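Manganese-binding protein (PDB 6NSI) binds iron, manganese and nickel ions, with a preference for Fe(2+), and delivers them to the membrane permease of an ABC transporter for import. Local coordinates at residues M48-L59 against H70-G81; S172-S180 against G188-S196. All coordinates share one frame; numbering follows the deposited sequence.

Interaction 1 of 2, residues M48-L59 against H70-G81; sequences MAMSQLIFCNGL and HLEGNPKVVDLG
Residues I54, F55 and C56 pair in parallel with V77, V78 and D79, joining the last two strands of a four-stranded parallel sheet; strand 54-56, helix 65-71 and edge strand 77-79 form a β-α-β unit. The short strand axes are 23° from parallel. The bonds form the usual parallel ladder: I54 N donates to K76 O over 2.8 Å, V78 N to I54 O, and C56 N to V78 O. The pairing runs on past the strands, where the first turn of helix 80-85 gives L80 N to C56 O and G81 N to N57 O.

One face of the sheet is covered by the unit's own helix. C56 SG lies 3.7 Å from L71 CD1 and touches V77 CG1 as well, while I54 CG2 meets the other L71 methyl, CD2. M48 reaches the same helix with its extended chain crossing H70 at about a right angle, SD lying 3.5 Å from H70 CB. On the other face the F55 ring and V78 stand side by side, F55 CD2 being 3.5 Å from V78 CB, and helices 9-19 and 107-124 pack on F55.

K76 ties the strand back to the end of helix 44-50. Its fully extended chain carries the terminal amine to the backbone, NZ donating to S51 O at 2.9 Å, in the carbonyl plane, and to M48 O at 3.0 Å; S51 N approaches M48 O from the opposite face. A bound calcium ion lies about 3 Å from the K76 side chain.

The D79 carboxylate swings away from its own N (chi1 -173°) toward the residues that follow and N-caps helix 80-85, OD1 accepting from Q82 N and also lying 3.2 Å from G58 CA.

Interaction 2 of 2, residues S172-S180 against G188-S196; sequences SYFTRRYLS and GEWRSRCIS
Helix 172-178 and its trailing residues lie beside the 3-10 segment 189-193 and the start of strand 194-195, the backbones coming closest at S180 and W190, CA to CA 5.5 Å, and at T175 and C194, CA to CA 6.6 Å. W190 makes the largest single contribution to the contact. R176 CG sits over one face of its indole, 3.5 Å from the centroid of the five-membered ring and only 5° off the normal, a CH-π contact. R191 CG, from the next residue, covers the opposite face, so the ring is sandwiched between two arginine chains. W190 CG stands between its own backbone N and carbonyl carbon (chi1 69°), which swings the indole back toward the start of helix 172-178; its six-membered ring reaches S172, with CZ3 3.4 Å from S172 O, while T175 CG2 meets the edge of the ring.

Strands 164-165 and 194-195 are parallel neighbours, and the chain between them passes through helices 172-178 and 182-187, a β-α-β crossover. Within it T175 and L179 also rest on L164 of the first strand. T175 fits against the junction of the 3-10 segment and the second strand, its CG2 3.6 Å from R193 CB and its OG1, hydrogen-bonded to F171 O, facing C194 CB.

Past the helix the chain folds back on itself: S180 OG donates to T175 O at 2.7 Å, from the face opposite the one used by L179 N, and also touches W190 CB. R193, bent at chi2 and chi3, passes the same turn with CD 3.2 Å from L179 O before NE hydrogen-bonds to R162 O and NH1 forms a salt bridge with E184. At the other end one water joins the segments, accepting from R191 NE and donating at 2.9 Å to S172 OG, which is also hydrogen-bonded to N169 OD1.

Overall arrangement
Interactions 1 and 2 lie on opposite sides of the chain's centre, their own centres 30 Å apart, yet their nearest atoms come within about 5 Å without touching. Both approach the iron(III) site of H36, H102, H168 and D260. The side chain of N57 in interaction 1 ends about 9 Å from the metal, and that of S172 in interaction 2 about 10 Å. Each of these side chains is about 7 Å from that of H102, whose loop meets both contacts: N57 ND2 donates a hydrogen bond to P101 O, and the S172 side chain touches D100. N57 also lies about 8 Å from H36, and S172 about 9 Å from H168, measured between side chains.

Interaction 1 of 2, residues M48-L59 against H70-G81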
loop_
_atom_site.group_PDB
_atom_site.type_symbol
_atom_site.label_atom_id
_atom_site.label_comp_id
_atom_site.label_asym_id
_atom_site.label_seq_id
_atom_site.Cartn_x
_atom_site.Cartn_y
_atom_site.Cartn_z
ATOM N N MET A 48 6.837 16.897 -14.283
ATOM C CA MET A 48 8.046 16.098 -14.434
ATOM C C MET A 48 9.206 16.952 -14.925
ATOM O O MET A 48 10.337 16.814 -14.442
ATOM C CB MET A 48 7.783 14.943 -15.395
ATOM C CG MET A 48 6.786 13.896 -14.851
ATOM S SD MET A 48 6.446 12.632 -16.096
ATOM C CE MET A 48 5.187 11.650 -15.229
ATOM N N ALA A 49 8.932 17.848 -15.876
ATOM C CA ALA A 49 9.990 18.632 -16.501
ATOM C C ALA A 49 10.671 19.562 -15.499
ATOM O O ALA A 49 11.903 19.688 -15.499
ATOM C CB ALA A 49 9.414 19.419 -17.676
ATOM N N MET A 50 9.894 20.218 -14.630
ATOM C CA MET A 50 10.489 21.112 -13.638
ATOM C C MET A 50 11.103 20.386 -12.437
ATOM O O MET A 50 11.767 21.037 -11.622
ATOM C CB MET A 50 9.445 22.116 -13.140
ATOM C CG MET A 50 8.578 21.600 -12.001
ATOM S SD MET A 50 7.188 22.688 -11.610
ATOM C CE MET A 50 6.244 22.593 -13.134
ATOM N N SER A 51 10.917 19.073 -12.306
ATOM C CA SER A 51 11.371 18.352 -11.125
ATOM C C SER A 51 12.802 17.842 -11.274
ATOM O O SER A 51 13.307 17.639 -12.380
ATOM C CB SER A 51 10.433 17.184 -10.831
ATOM O OG SER A 51 9.262 17.667 -10.203
ATOM N N GLN A 52 13.457 17.632 -10.129
ATOM C CA GLN A 52 14.825 17.119 -10.116
ATOM C C GLN A 52 14.879 15.605 -9.975
ATOM O O GLN A 52 15.860 14.983 -10.407
ATOM C CB GLN A 52 15.632 17.744 -8.971
ATOM C CG GLN A 52 15.780 19.262 -9.035
ATOM C CD GLN A 52 16.390 19.753 -10.337
ATOM O OE1 GLN A 52 17.371 19.191 -10.832
ATOM N NE2 GLN A 52 15.808 20.812 -10.899
ATOM N N LEU A 53 13.859 15.016 -9.356
ATOM C CA LEU A 53 13.772 13.585 -9.108
ATOM C C LEU A 53 12.303 13.201 -9.206
ATOM O O LEU A 53 11.437 13.974 -8.785
ATOM C CB LEU A 53 14.320 13.212 -7.721
ATOM C CG LEU A 53 15.827 13.260 -7.442
ATOM C CD1 LEU A 53 16.094 13.038 -5.954
ATOM C CD2 LEU A 53 16.554 12.229 -8.288
ATOM N N ILE A 54 12.030 12.021 -9.765
ATOM C CA ILE A 54 10.670 11.475 -9.876
ATOM C C ILE A 54 10.646 10.135 -9.157
ATOM O O ILE A 54 11.236 9.157 -9.636
ATOM C CB ILE A 54 10.230 11.303 -11.330
ATOM C CG1 ILE A 54 10.202 12.655 -12.044
ATOM C CG2 ILE A 54 8.868 10.612 -11.387
ATOM C CD1 ILE A 54 9.992 12.543 -13.548
ATOM N N PHE A 55 9.946 10.082 -8.027
ATOM C CA PHE A 55 9.898 8.885 -7.195
ATOM C C PHE A 55 8.689 8.026 -7.578
ATOM O O PHE A 55 7.540 8.472 -7.471
ATOM C CB PHE A 55 9.860 9.280 -5.717
ATOM C CG PHE A 55 11.195 9.715 -5.171
ATOM C CD1 PHE A 55 11.468 11.059 -4.958
ATOM C CD2 PHE A 55 12.174 8.778 -4.863
ATOM C CE1 PHE A 55 12.700 11.464 -4.449
ATOM C CE2 PHE A 55 13.411 9.178 -4.350
ATOM C CZ PHE A 55 13.670 10.518 -4.148
ATOM N N CYS A 56 8.962 6.802 -8.044
ATOM C CA CYS A 56 7.963 5.838 -8.488
ATOM C C CYS A 56 7.946 4.621 -7.580
ATOM O O CYS A 56 8.962 4.257 -6.974
ATOM C CB CYS A 56 8.245 5.353 -9.908
ATOM S SG CYS A 56 8.370 6.686 -11.079
ATOM N N ASN A 57 6.787 3.967 -7.533
ATOM C CA ASN A 57 6.667 2.712 -6.798
ATOM C C ASN A 57 7.334 1.570 -7.544
ATOM O O ASN A 57 7.934 0.688 -6.922
ATOM C CB ASN A 57 5.194 2.367 -6.561
ATOM C CG ASN A 57 5.021 1.183 -5.637
ATOM O OD1 ASN A 57 4.996 1.354 -4.430
ATOM N ND2 ASN A 57 4.885 -0.027 -6.198
ATOM N N GLY A 58 7.243 1.581 -8.877
ATOM C CA GLY A 58 7.637 0.433 -9.667
ATOM C C GLY A 58 6.631 -0.684 -9.452
ATOM O O GLY A 58 5.487 -0.458 -9.051
ATOM N N LEU A 59 7.086 -1.913 -9.723
ATOM C CA LEU A 59 6.283 -3.126 -9.534
ATOM C C LEU A 59 4.967 -3.049 -10.300
ATOM O O LEU A 59 3.967 -3.659 -9.904
ATOM C CB LEU A 59 6.027 -3.412 -8.046
ATOM C CG LEU A 59 7.208 -3.218 -7.076
ATOM C CD1 LEU A 59 6.795 -3.449 -5.617
ATOM C CD2 LEU A 59 8.386 -4.106 -7.443
ATOM N N HIS A 70 6.730 8.506 -20.277
ATOM C CA HIS A 70 7.481 9.554 -19.607
ATOM C C HIS A 70 8.448 9.035 -18.556
ATOM O O HIS A 70 9.388 9.753 -18.200
ATOM C CB HIS A 70 6.512 10.549 -18.962
ATOM C CG HIS A 70 5.712 11.340 -19.950
ATOM N ND1 HIS A 70 4.599 10.831 -20.589
ATOM C CD2 HIS A 70 5.866 12.604 -20.411
ATOM C CE1 HIS A 70 4.104 11.748 -21.403
ATOM N NE2 HIS A 70 4.853 12.833 -21.311
ATOM N N LEU A 71 8.251 7.818 -18.053
ATOM C CA LEU A 71 9.055 7.308 -16.948
ATOM C C LEU A 71 10.114 6.305 -17.383
ATOM O O LEU A 71 11.209 6.284 -16.808
ATOM C CB LEU A 71 8.155 6.654 -15.895
ATOM C CG LEU A 71 7.127 7.528 -15.177
ATOM C CD1 LEU A 71 6.348 6.684 -14.141
ATOM C CD2 LEU A 71 7.795 8.735 -14.540
ATOM N N GLU A 72 9.802 5.459 -18.363
ATOM C CA GLU A 72 10.751 4.461 -18.839
ATOM C C GLU A 72 11.901 5.163 -19.558
ATOM O O GLU A 72 11.681 5.909 -20.518
ATOM C CB GLU A 72 10.041 3.454 -19.750
ATOM C CG GLU A 72 9.183 2.440 -18.961
ATOM C CD GLU A 72 8.261 1.564 -19.820
ATOM O OE1 GLU A 72 8.065 1.858 -21.019
ATOM O OE2 GLU A 72 7.714 0.573 -19.279
ATOM N N GLY A 73 13.124 4.960 -19.069
ATOM C CA GLY A 73 14.292 5.606 -19.640
ATOM C C GLY A 73 14.562 7.010 -19.143
ATOM O O GLY A 73 15.497 7.659 -19.632
ATOM N N ASN A 74 13.773 7.500 -18.194
ATOM C CA ASN A 74 13.941 8.837 -17.651
ATOM C C ASN A 74 14.991 8.811 -16.545
ATOM O O ASN A 74 14.783 8.133 -15.524
ATOM C CB ASN A 74 12.611 9.343 -17.115
ATOM C CG ASN A 74 12.634 10.807 -16.796
ATOM O OD1 ASN A 74 13.613 11.318 -16.260
ATOM N ND2 ASN A 74 11.550 11.500 -17.119
ATOM N N PRO A 75 16.113 9.524 -16.695
ATOM C CA PRO A 75 17.150 9.508 -15.646
ATOM C C PRO A 75 16.695 10.090 -14.315
ATOM O O PRO A 75 17.344 9.830 -13.298
ATOM C CB PRO A 75 18.286 10.350 -16.252
ATOM C CG PRO A 75 17.950 10.507 -17.704
ATOM C CD PRO A 75 16.468 10.405 -17.823
ATOM N N LYS A 76 15.610 10.872 -14.287
ATOM C CA LYS A 76 15.081 11.385 -13.026
ATOM C C LYS A 76 14.367 10.323 -12.195
ATOM O O LYS A 76 14.103 10.564 -11.013
ATOM C CB LYS A 76 14.091 12.524 -13.273
ATOM C CG LYS A 76 14.662 13.728 -13.963
ATOM C CD LYS A 76 13.599 14.784 -14.184
ATOM C CE LYS A 76 14.213 15.990 -14.877
ATOM N NZ LYS A 76 13.202 17.017 -15.257
ATOM N N VAL A 77 14.014 9.175 -12.773
ATOM C CA VAL A 77 13.142 8.226 -12.077
ATOM C C VAL A 77 13.937 7.453 -11.030
ATOM O O VAL A 77 14.998 6.887 -11.325
ATOM C CB VAL A 77 12.459 7.269 -13.068
ATOM C CG1 VAL A 77 11.795 6.144 -12.316
ATOM C CG2 VAL A 77 11.428 8.016 -13.915
ATOM N N VAL A 78 13.426 7.454 -9.801
ATOM C CA VAL A 78 13.861 6.562 -8.732
ATOM C C VAL A 78 12.777 5.497 -8.585
ATOM O O VAL A 78 11.660 5.801 -8.154
ATOM C CB VAL A 78 14.075 7.318 -7.413
ATOM C CG1 VAL A 78 14.345 6.331 -6.286
ATOM C CG2 VAL A 78 15.203 8.346 -7.541
ATOM N N ASP A 79 13.091 4.256 -8.975
ATOM C CA ASP A 79 12.151 3.132 -8.932
ATOM C C ASP A 79 12.333 2.416 -7.596
ATOM O O ASP A 79 13.169 1.520 -7.448
ATOM C CB ASP A 79 12.376 2.195 -10.116
ATOM C CG ASP A 79 11.315 1.097 -10.218
ATOM O OD1 ASP A 79 10.835 0.614 -9.172
ATOM O OD2 ASP A 79 10.983 0.699 -11.354
ATOM N N LEU A 80 11.521 2.805 -6.615
ATOM C CA LEU A 80 11.732 2.332 -5.249
ATOM C C LEU A 80 11.600 0.813 -5.149
ATOM O O LEU A 80 12.398 0.162 -4.466
ATOM C CB LEU A 80 10.758 3.038 -4.302
ATOM C CG LEU A 80 11.005 4.546 -4.155
ATOM C CD1 LEU A 80 9.812 5.262 -3.524
ATOM C CD2 LEU A 80 12.287 4.802 -3.343
ATOM N N GLY A 81 10.605 0.230 -5.827
ATOM C CA GLY A 81 10.427 -1.216 -5.770
ATOM C C GLY A 81 11.554 -1.984 -6.435
ATOM O O GLY A 81 11.946 -3.061 -5.971
#

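Interaction 2 of 2, residues S172-S180 against G188-S196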
loop_
_atom_site.group_PDB
_atom_site.type_symbol
_atom_site.label_atom_id
_atom_site.label_comp_id
_atom_site.label_asym_id
_atom_site.label_seq_id
_atom_site.Cartn_x
_atom_site.Cartn_y
_atom_site.Cartn_z
ATOM N N SER A 172 -2.029 -8.093 0.505
ATOM C CA SER A 172 -1.291 -9.352 0.593
ATOM C C SER A 172 -0.016 -9.208 1.426
ATOM O O SER A 172 0.305 -10.091 2.234
ATOM C CB SER A 172 -0.970 -9.887 -0.805
ATOM O OG SER A 172 -2.118 -10.495 -1.377
ATOM N N TYR A 173 0.743 -8.122 1.237
ATOM C CA TYR A 173 1.949 -7.933 2.051
ATOM C C TYR A 173 1.598 -7.753 3.523
ATOM O O TYR A 173 2.240 -8.338 4.406
ATOM C CB TYR A 173 2.750 -6.733 1.544
ATOM C CG TYR A 173 3.333 -6.963 0.173
ATOM C CD1 TYR A 173 2.684 -6.489 -0.965
ATOM C CD2 TYR A 173 4.524 -7.653 0.015
ATOM C CE1 TYR A 173 3.213 -6.691 -2.225
ATOM C CE2 TYR A 173 5.057 -7.873 -1.236
ATOM C CZ TYR A 173 4.408 -7.388 -2.356
ATOM O OH TYR A 173 4.942 -7.602 -3.608
ATOM N N PHE A 174 0.607 -6.902 3.795
ATOM C CA PHE A 174 0.066 -6.714 5.135
ATOM C C PHE A 174 -0.276 -8.051 5.783
ATOM O O PHE A 174 0.087 -8.321 6.938
ATOM C CB PHE A 174 -1.180 -5.812 5.003
ATOM C CG PHE A 174 -1.861 -5.473 6.298
ATOM C CD1 PHE A 174 -2.823 -6.329 6.850
ATOM C CD2 PHE A 174 -1.587 -4.270 6.932
ATOM C CE1 PHE A 174 -3.456 -6.007 8.025
ATOM C CE2 PHE A 174 -2.216 -3.934 8.115
ATOM C CZ PHE A 174 -3.165 -4.798 8.659
ATOM N N THR A 175 -1.004 -8.893 5.048
ATOM C CA THR A 175 -1.491 -10.159 5.583
ATOM C C THR A 175 -0.340 -11.115 5.879
ATOM O O THR A 175 -0.334 -11.799 6.909
ATOM C CB THR A 175 -2.446 -10.792 4.571
ATOM O OG1 THR A 175 -3.608 -9.949 4.390
ATOM C CG2 THR A 175 -2.846 -12.200 5.021
ATOM N N ARG A 176 0.615 -11.201 4.954
ATOM C CA ARG A 176 1.775 -12.073 5.130
ATOM C C ARG A 176 2.608 -11.653 6.345
ATOM O O ARG A 176 3.073 -12.504 7.115
ATOM C CB ARG A 176 2.616 -12.055 3.844
ATOM C CG ARG A 176 3.701 -13.153 3.748
ATOM C CD ARG A 176 4.592 -12.978 2.491
ATOM N NE ARG A 176 5.290 -11.687 2.480
ATOM C CZ ARG A 176 6.182 -11.297 1.557
ATOM N NH1 ARG A 176 6.496 -12.098 0.534
ATOM N NH2 ARG A 176 6.772 -10.099 1.653
ATOM N N ARG A 177 2.796 -10.342 6.543
ATOM C CA ARG A 177 3.591 -9.869 7.673
ATOM C C ARG A 177 2.840 -9.979 8.996
ATOM O O ARG A 177 3.366 -10.532 9.965
ATOM C CB ARG A 177 4.040 -8.417 7.467
ATOM C CG ARG A 177 4.812 -7.899 8.721
ATOM C CD ARG A 177 5.761 -6.765 8.414
ATOM N NE ARG A 177 6.646 -6.407 9.529
ATOM C CZ ARG A 177 7.858 -6.938 9.731
ATOM N NH1 ARG A 177 8.331 -7.876 8.913
ATOM N NH2 ARG A 177 8.615 -6.534 10.754
ATOM N N TYR A 178 1.619 -9.435 9.065
ATOM C CA TYR A 178 0.975 -9.153 10.347
ATOM C C TYR A 178 -0.080 -10.160 10.757
ATOM O O TYR A 178 -0.451 -10.191 11.934
ATOM C CB TYR A 178 0.286 -7.783 10.327
ATOM C CG TYR A 178 1.226 -6.632 10.101
ATOM C CD1 TYR A 178 2.244 -6.351 11.011
ATOM C CD2 TYR A 178 1.102 -5.834 8.968
ATOM C CE1 TYR A 178 3.116 -5.295 10.798
ATOM C CE2 TYR A 178 1.953 -4.779 8.746
ATOM C CZ TYR A 178 2.958 -4.503 9.665
ATOM O OH TYR A 178 3.812 -3.441 9.420
ATOM N N LEU A 179 -0.627 -10.919 9.817
ATOM C CA LEU A 179 -1.743 -11.804 10.107
ATOM C C LEU A 179 -1.341 -13.268 10.091
ATOM O O LEU A 179 -2.173 -14.136 10.402
ATOM C CB LEU A 179 -2.888 -11.559 9.102
ATOM C CG LEU A 179 -3.595 -10.198 9.201
ATOM C CD1 LEU A 179 -4.766 -10.105 8.213
ATOM C CD2 LEU A 179 -4.062 -9.890 10.615
ATOM N N SER A 180 -0.090 -13.567 9.749
ATOM C CA SER A 180 0.342 -14.927 9.480
ATOM C C SER A 180 1.522 -15.298 10.360
ATOM O O SER A 180 2.302 -14.440 10.772
ATOM C CB SER A 180 0.730 -15.092 8.017
ATOM O OG SER A 180 -0.255 -14.461 7.190
ATOM N N GLY A 188 3.849 -20.723 2.644
ATOM C CA GLY A 188 2.958 -20.063 1.719
ATOM C C GLY A 188 1.486 -20.206 2.052
ATOM O O GLY A 188 0.642 -19.631 1.338
ATOM N N GLU A 189 1.141 -20.937 3.116
ATOM C CA GLU A 189 -0.264 -21.022 3.498
ATOM C C GLU A 189 -0.780 -19.741 4.144
ATOM O O GLU A 189 -1.953 -19.699 4.522
ATOM C CB GLU A 189 -0.484 -22.223 4.420
ATOM C CG GLU A 189 -0.729 -23.506 3.624
ATOM C CD GLU A 189 -0.444 -24.772 4.408
ATOM O OE1 GLU A 189 -0.324 -24.705 5.659
ATOM O OE2 GLU A 189 -0.331 -25.840 3.758
ATOM N N TRP A 190 0.070 -18.719 4.288
ATOM C CA TRP A 190 -0.403 -17.398 4.671
ATOM C C TRP A 190 -1.465 -16.890 3.703
ATOM O O TRP A 190 -2.364 -16.146 4.106
ATOM C CB TRP A 190 0.774 -16.419 4.726
ATOM C CG TRP A 190 1.371 -16.083 3.386
ATOM C CD1 TRP A 190 2.468 -16.659 2.810
ATOM C CD2 TRP A 190 0.900 -15.092 2.447
ATOM N NE1 TRP A 190 2.717 -16.085 1.580
ATOM C CE2 TRP A 190 1.769 -15.123 1.336
ATOM C CE3 TRP A 190 -0.165 -14.179 2.445
ATOM C CZ2 TRP A 190 1.600 -14.284 0.226
ATOM C CZ3 TRP A 190 -0.332 -13.345 1.333
ATOM C CH2 TRP A 190 0.544 -13.408 0.244
ATOM N N ARG A 191 -1.377 -17.288 2.430
ATOM C CA ARG A 191 -2.320 -16.829 1.411
ATOM C C ARG A 191 -3.755 -17.225 1.729
ATOM O O ARG A 191 -4.686 -16.561 1.269
ATOM C CB ARG A 191 -1.906 -17.374 0.043
ATOM C CG ARG A 191 -0.714 -16.672 -0.572
ATOM C CD ARG A 191 -0.784 -16.769 -2.081
ATOM N NE ARG A 191 -0.116 -15.671 -2.772
ATOM C CZ ARG A 191 1.156 -15.704 -3.170
ATOM N NH1 ARG A 191 1.904 -16.777 -2.921
ATOM N NH2 ARG A 191 1.685 -14.659 -3.809
ATOM N N SER A 192 -3.964 -18.272 2.531
ATOM C CA SER A 192 -5.326 -18.581 2.970
ATOM C C SER A 192 -5.951 -17.445 3.781
ATOM O O SER A 192 -7.183 -17.397 3.929
ATOM C CB SER A 192 -5.322 -19.869 3.800
ATOM O OG SER A 192 -4.921 -19.572 5.131
ATOM N N ARG A 193 -5.143 -16.512 4.290
ATOM C CA ARG A 193 -5.627 -15.500 5.227
ATOM C C ARG A 193 -6.165 -14.217 4.586
ATOM O O ARG A 193 -6.626 -13.330 5.318
ATOM C CB ARG A 193 -4.510 -15.157 6.219
ATOM C CG ARG A 193 -3.843 -16.414 6.798
ATOM C CD ARG A 193 -3.348 -16.174 8.206
ATOM N NE ARG A 193 -4.506 -16.368 9.045
ATOM C CZ ARG A 193 -4.667 -17.382 9.874
ATOM N NH1 ARG A 193 -3.711 -18.271 10.020
ATOM N NH2 ARG A 193 -5.801 -17.484 10.552
ATOM N N CYS A 194 -6.142 -14.071 3.263
ATOM C CA CYS A 194 -6.772 -12.901 2.657
ATOM C C CYS A 194 -7.428 -13.294 1.335
ATOM O O CYS A 194 -6.978 -14.219 0.647
ATOM C CB CYS A 194 -5.754 -11.751 2.448
ATOM S SG CYS A 194 -4.305 -12.149 1.385
ATOM N N ILE A 195 -8.494 -12.579 0.977
ATOM C CA ILE A 195 -9.196 -12.813 -0.291
ATOM C C ILE A 195 -9.930 -11.535 -0.678
ATOM O O ILE A 195 -10.234 -10.688 0.168
ATOM C CB ILE A 195 -10.185 -14.011 -0.207
ATOM C CG1 ILE A 195 -10.488 -14.554 -1.616
ATOM C CG2 ILE A 195 -11.480 -13.586 0.470
ATOM C CD1 ILE A 195 -11.245 -15.862 -1.626
ATOM N N SER A 196 -10.225 -11.395 -1.973
ATOM C CA SER A 196 -10.933 -10.231 -2.485
ATOM C C SER A 196 -11.528 -10.612 -3.826
ATOM O O SER A 196 -10.942 -11.432 -4.547
ATOM C CB SER A 196 -10.000 -9.009 -2.624
ATOM O OG SER A 196 -8.916 -9.264 -3.496
HETATM O O HOH W 1 -2.150 -13.250 -2.145
#